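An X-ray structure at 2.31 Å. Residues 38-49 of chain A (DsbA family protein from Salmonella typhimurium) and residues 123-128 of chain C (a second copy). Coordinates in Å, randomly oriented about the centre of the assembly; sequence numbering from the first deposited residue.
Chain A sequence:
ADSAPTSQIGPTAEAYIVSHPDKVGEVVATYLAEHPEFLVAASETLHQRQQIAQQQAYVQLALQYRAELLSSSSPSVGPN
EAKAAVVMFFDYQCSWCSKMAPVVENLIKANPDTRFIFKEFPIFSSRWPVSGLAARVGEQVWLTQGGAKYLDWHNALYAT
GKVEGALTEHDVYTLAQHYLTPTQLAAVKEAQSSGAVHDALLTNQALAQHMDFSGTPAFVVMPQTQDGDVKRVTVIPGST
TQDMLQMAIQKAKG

Chain A (38-49) FLVAASETLHQR
Chain C 123-128: IFSSRW

Contact between one helix of chain A and a turn-containing segment of chain C in a second copy of the DsbA family protein. A:Phe38 to A:Arg49 is helical throughout and continues at both ends, with i to i+4 backbone hydrogen bonds such as A:Ser43 N to A:Leu39 O (2.9 Å) and A:His47 N to A:Ser43 O (3.1 Å). A:Leu39, A:Ser43, A:Leu46 and A:His47 point their CA-to-CB bonds toward chain C, the i, i+4, i+7, i+8 spacing of one helix face. The nearest pair of CA atoms is A:Ser43 CA and C:Ser125 CA, 5.0 Å apart, and the two stretches together bury 446 Å².

C:Ile123 (phi/psi -74/169°, chi1 p, chi2 t) makes no contact with the helix but opens a type I beta turn that ends at C:Ser126, closed by C:Ser126 N to C:Ile123 O (3.2 Å). C:Trp128 NE1 donates to C:Ile123 O at 3.2 Å. C:Phe124 (-65/-16°, chi1 p, chi2 -97°) sets its CB 4.3 Å from A:Leu39 CD2, an apolar contact, while its O lies 3.5 Å from A:Leu39 CG. A:Leu39 has chi1 at -144°, between wells, and chi2 p.

C:Ser125 (-105/6°, chi1 p) offers its carbonyl to the helix: A:His47 NE2 donates to C:Ser125 O at 2.9 Å with an N-H...O angle of 133°, the acceptor lying at the ring edge, near its plane. A:His47 has chi1 m and chi2 -78°. A:Ser43 OG (chi1 m) lies 3.1 Å from C:Ser125 O and donates to water 1 at 3.1 Å; that water donates to C:Phe124 O (3.0 Å) and C:Ser126 O (2.6 Å), tying the helix to two turn carbonyls. A:Leu46 (chi1 t, chi2 p) brings CD2 to 4.3 Å from C:Ser125 CB.

C:Ser126 (-93/162°, chi1 m) points its CA-to-CB bond away from the helix, and its OG accepts from water 2 at 3.1 Å. Water 2 also hydrogen-bonds C:Ser125 OG (2.7 Å) and A:His47 NE2 (3.0 Å).

C:Arg127 (-75/107°), the N-cap residue of the following helix, has the largest covered area, 104 Å². Its CA-to-CB bond points sideways, but the chain (chi1 m, chi2 t at 165°, chi3 t at 158°, chi4 153°) carries the guanidinium to A:Glu44 (chi1 t, chi2 p, chi3 28°). The salt bridge is two-pronged: C:Arg127 NE to A:Glu44 OE1 is 2.8 Å (158°), and C:Arg127 NH2 to A:Glu44 OE2 is 3.1 Å (154°). A:His47 CB packs over one guanidinium face, 3.7 Å from C:Arg127 CZ. C:Trp128 (-69/-37°, chi1 m, chi2 17°) is helical and makes no contact with the chain A stretch.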

# COMPACT_ATOMS: atom_id res chain seq x y z
N PHE A 38 15.95 17.54 -1.42
CA PHE A 38 15.51 18.15 -0.17
C PHE A 38 14.18 17.57 0.27
O PHE A 38 13.91 17.45 1.47
CB PHE A 38 15.40 19.66 -0.31
CG PHE A 38 14.11 20.11 -0.96
CD1 PHE A 38 13.98 20.09 -2.34
CD2 PHE A 38 13.03 20.51 -0.20
CE1 PHE A 38 12.80 20.50 -2.95
CE2 PHE A 38 11.84 20.91 -0.80
CZ PHE A 38 11.73 20.90 -2.18
N LEU A 39 13.32 17.23 -0.68
CA LEU A 39 12.03 16.65 -0.35
C LEU A 39 12.20 15.36 0.45
O LEU A 39 11.43 15.10 1.38
CB LEU A 39 11.27 16.39 -1.64
CG LEU A 39 9.78 16.58 -1.70
CD1 LEU A 39 9.44 17.94 -1.12
CD2 LEU A 39 9.39 16.50 -3.18
N VAL A 40 13.19 14.54 0.09
CA VAL A 40 13.32 13.24 0.74
C VAL A 40 13.69 13.41 2.21
O VAL A 40 13.16 12.71 3.08
CB VAL A 40 14.34 12.39 -0.02
CG1 VAL A 40 14.62 11.09 0.71
CG2 VAL A 40 13.85 12.14 -1.44
N ALA A 41 14.57 14.36 2.51
CA ALA A 41 14.99 14.60 3.89
C ALA A 41 13.92 15.32 4.70
O ALA A 41 13.70 15.00 5.87
CB ALA A 41 16.31 15.38 3.90
N ALA A 42 13.24 16.30 4.10
CA ALA A 42 12.14 16.97 4.79
C ALA A 42 11.03 15.98 5.16
O ALA A 42 10.49 16.03 6.27
CB ALA A 42 11.58 18.10 3.93
N SER A 43 10.67 15.09 4.22
CA SER A 43 9.61 14.12 4.48
C SER A 43 9.98 13.18 5.62
O SER A 43 9.15 12.85 6.47
CB SER A 43 9.26 13.33 3.22
OG SER A 43 8.65 14.16 2.23
N GLU A 44 11.25 12.75 5.66
CA GLU A 44 11.70 11.91 6.76
C GLU A 44 11.59 12.66 8.09
O GLU A 44 11.06 12.12 9.08
CB GLU A 44 13.12 11.44 6.51
CG GLU A 44 13.72 10.67 7.67
CD GLU A 44 12.95 9.40 8.01
OE1 GLU A 44 12.30 8.80 7.11
OE2 GLU A 44 12.99 9.00 9.20
N THR A 45 12.08 13.90 8.14
CA THR A 45 11.93 14.71 9.35
C THR A 45 10.45 14.86 9.73
O THR A 45 10.08 14.71 10.90
CB THR A 45 12.58 16.08 9.15
OG1 THR A 45 13.98 15.90 8.89
CG2 THR A 45 12.44 16.97 10.39
N LEU A 46 9.59 15.14 8.75
CA LEU A 46 8.18 15.32 9.05
C LEU A 46 7.62 14.11 9.79
O LEU A 46 7.05 14.24 10.87
CB LEU A 46 7.40 15.56 7.75
CG LEU A 46 5.92 15.87 7.97
CD1 LEU A 46 5.77 17.29 8.53
CD2 LEU A 46 5.17 15.70 6.68
N HIS A 47 7.80 12.92 9.21
CA HIS A 47 7.14 11.74 9.77
C HIS A 47 7.81 11.30 11.07
O HIS A 47 7.12 10.89 12.01
CB HIS A 47 7.11 10.65 8.70
CG HIS A 47 6.13 10.96 7.61
ND1 HIS A 47 4.78 10.78 7.76
CD2 HIS A 47 6.30 11.53 6.40
CE1 HIS A 47 4.15 11.19 6.67
NE2 HIS A 47 5.05 11.66 5.84
N GLN A 48 9.12 11.46 11.16
CA GLN A 48 9.79 11.21 12.43
C GLN A 48 9.22 12.11 13.54
O GLN A 48 9.03 11.67 14.68
CB GLN A 48 11.29 11.37 12.20
CG GLN A 48 12.23 11.20 13.36
CD GLN A 48 13.70 11.26 12.89
OE1 GLN A 48 13.98 11.33 11.69
NE2 GLN A 48 14.61 11.48 13.85
N ARG A 49 8.85 13.36 13.21
CA ARG A 49 8.33 14.23 14.27
C ARG A 49 6.84 14.03 14.52
O ARG A 49 6.37 14.26 15.64
CB ARG A 49 8.61 15.68 13.94
CG ARG A 49 10.09 16.01 14.06
CD ARG A 49 10.33 17.46 13.75
NE ARG A 49 11.76 17.76 13.76
CZ ARG A 49 12.28 18.88 13.29
NH1 ARG A 49 11.49 19.82 12.77
NH2 ARG A 49 13.61 19.06 13.32
N ILE C 123 2.24 10.56 -2.03
CA ILE C 123 2.25 12.01 -2.18
C ILE C 123 3.65 12.54 -1.90
O ILE C 123 4.53 11.81 -1.42
CB ILE C 123 1.16 12.65 -1.29
CG1 ILE C 123 1.58 12.63 0.19
CG2 ILE C 123 -0.23 12.02 -1.53
CD1 ILE C 123 0.63 13.39 1.11
N PHE C 124 3.88 13.82 -2.21
CA PHE C 124 5.23 14.36 -2.22
C PHE C 124 5.85 14.40 -0.84
O PHE C 124 7.07 14.55 -0.73
CB PHE C 124 5.21 15.78 -2.82
CG PHE C 124 4.33 16.75 -2.07
CD1 PHE C 124 3.05 17.01 -2.49
CD2 PHE C 124 4.81 17.43 -0.95
CE1 PHE C 124 2.25 17.91 -1.80
CE2 PHE C 124 4.01 18.33 -0.25
CZ PHE C 124 2.73 18.57 -0.68
N SER C 125 5.06 14.25 0.23
CA SER C 125 5.56 14.40 1.59
C SER C 125 5.75 13.07 2.31
O SER C 125 6.06 13.09 3.51
CB SER C 125 4.63 15.30 2.40
OG SER C 125 3.34 14.71 2.45
N SER C 126 5.57 11.93 1.64
CA SER C 126 5.67 10.61 2.26
C SER C 126 7.07 10.02 2.15
O SER C 126 7.88 10.42 1.32
CB SER C 126 4.68 9.64 1.65
OG SER C 126 3.36 10.07 1.88
N ARG C 127 7.33 9.02 2.99
CA ARG C 127 8.53 8.20 2.89
C ARG C 127 8.38 7.23 1.73
O ARG C 127 7.64 6.25 1.83
CB ARG C 127 8.75 7.43 4.19
CG ARG C 127 9.08 8.25 5.41
CD ARG C 127 8.90 7.42 6.67
NE ARG C 127 9.67 7.95 7.80
CZ ARG C 127 9.33 7.77 9.08
NH1 ARG C 127 8.24 7.09 9.41
NH2 ARG C 127 10.09 8.28 10.03
N TRP C 128 9.09 7.47 0.63
CA TRP C 128 8.77 6.68 -0.56
C TRP C 128 9.17 5.22 -0.40
O TRP C 128 8.43 4.34 -0.88
CB TRP C 128 9.40 7.31 -1.82
CG TRP C 128 8.63 8.54 -2.30
CD1 TRP C 128 7.71 9.28 -1.57
CD2 TRP C 128 8.71 9.18 -3.59
NE1 TRP C 128 7.23 10.32 -2.33
CE2 TRP C 128 7.82 10.29 -3.57
CE3 TRP C 128 9.45 8.93 -4.75
CZ2 TRP C 128 7.66 11.15 -4.67
CZ3 TRP C 128 9.28 9.79 -5.86
CH2 TRP C 128 8.39 10.88 -5.80
O HOH W 1 8.87 12.26 -0.15
O HOH W 2 3.01 12.47 3.86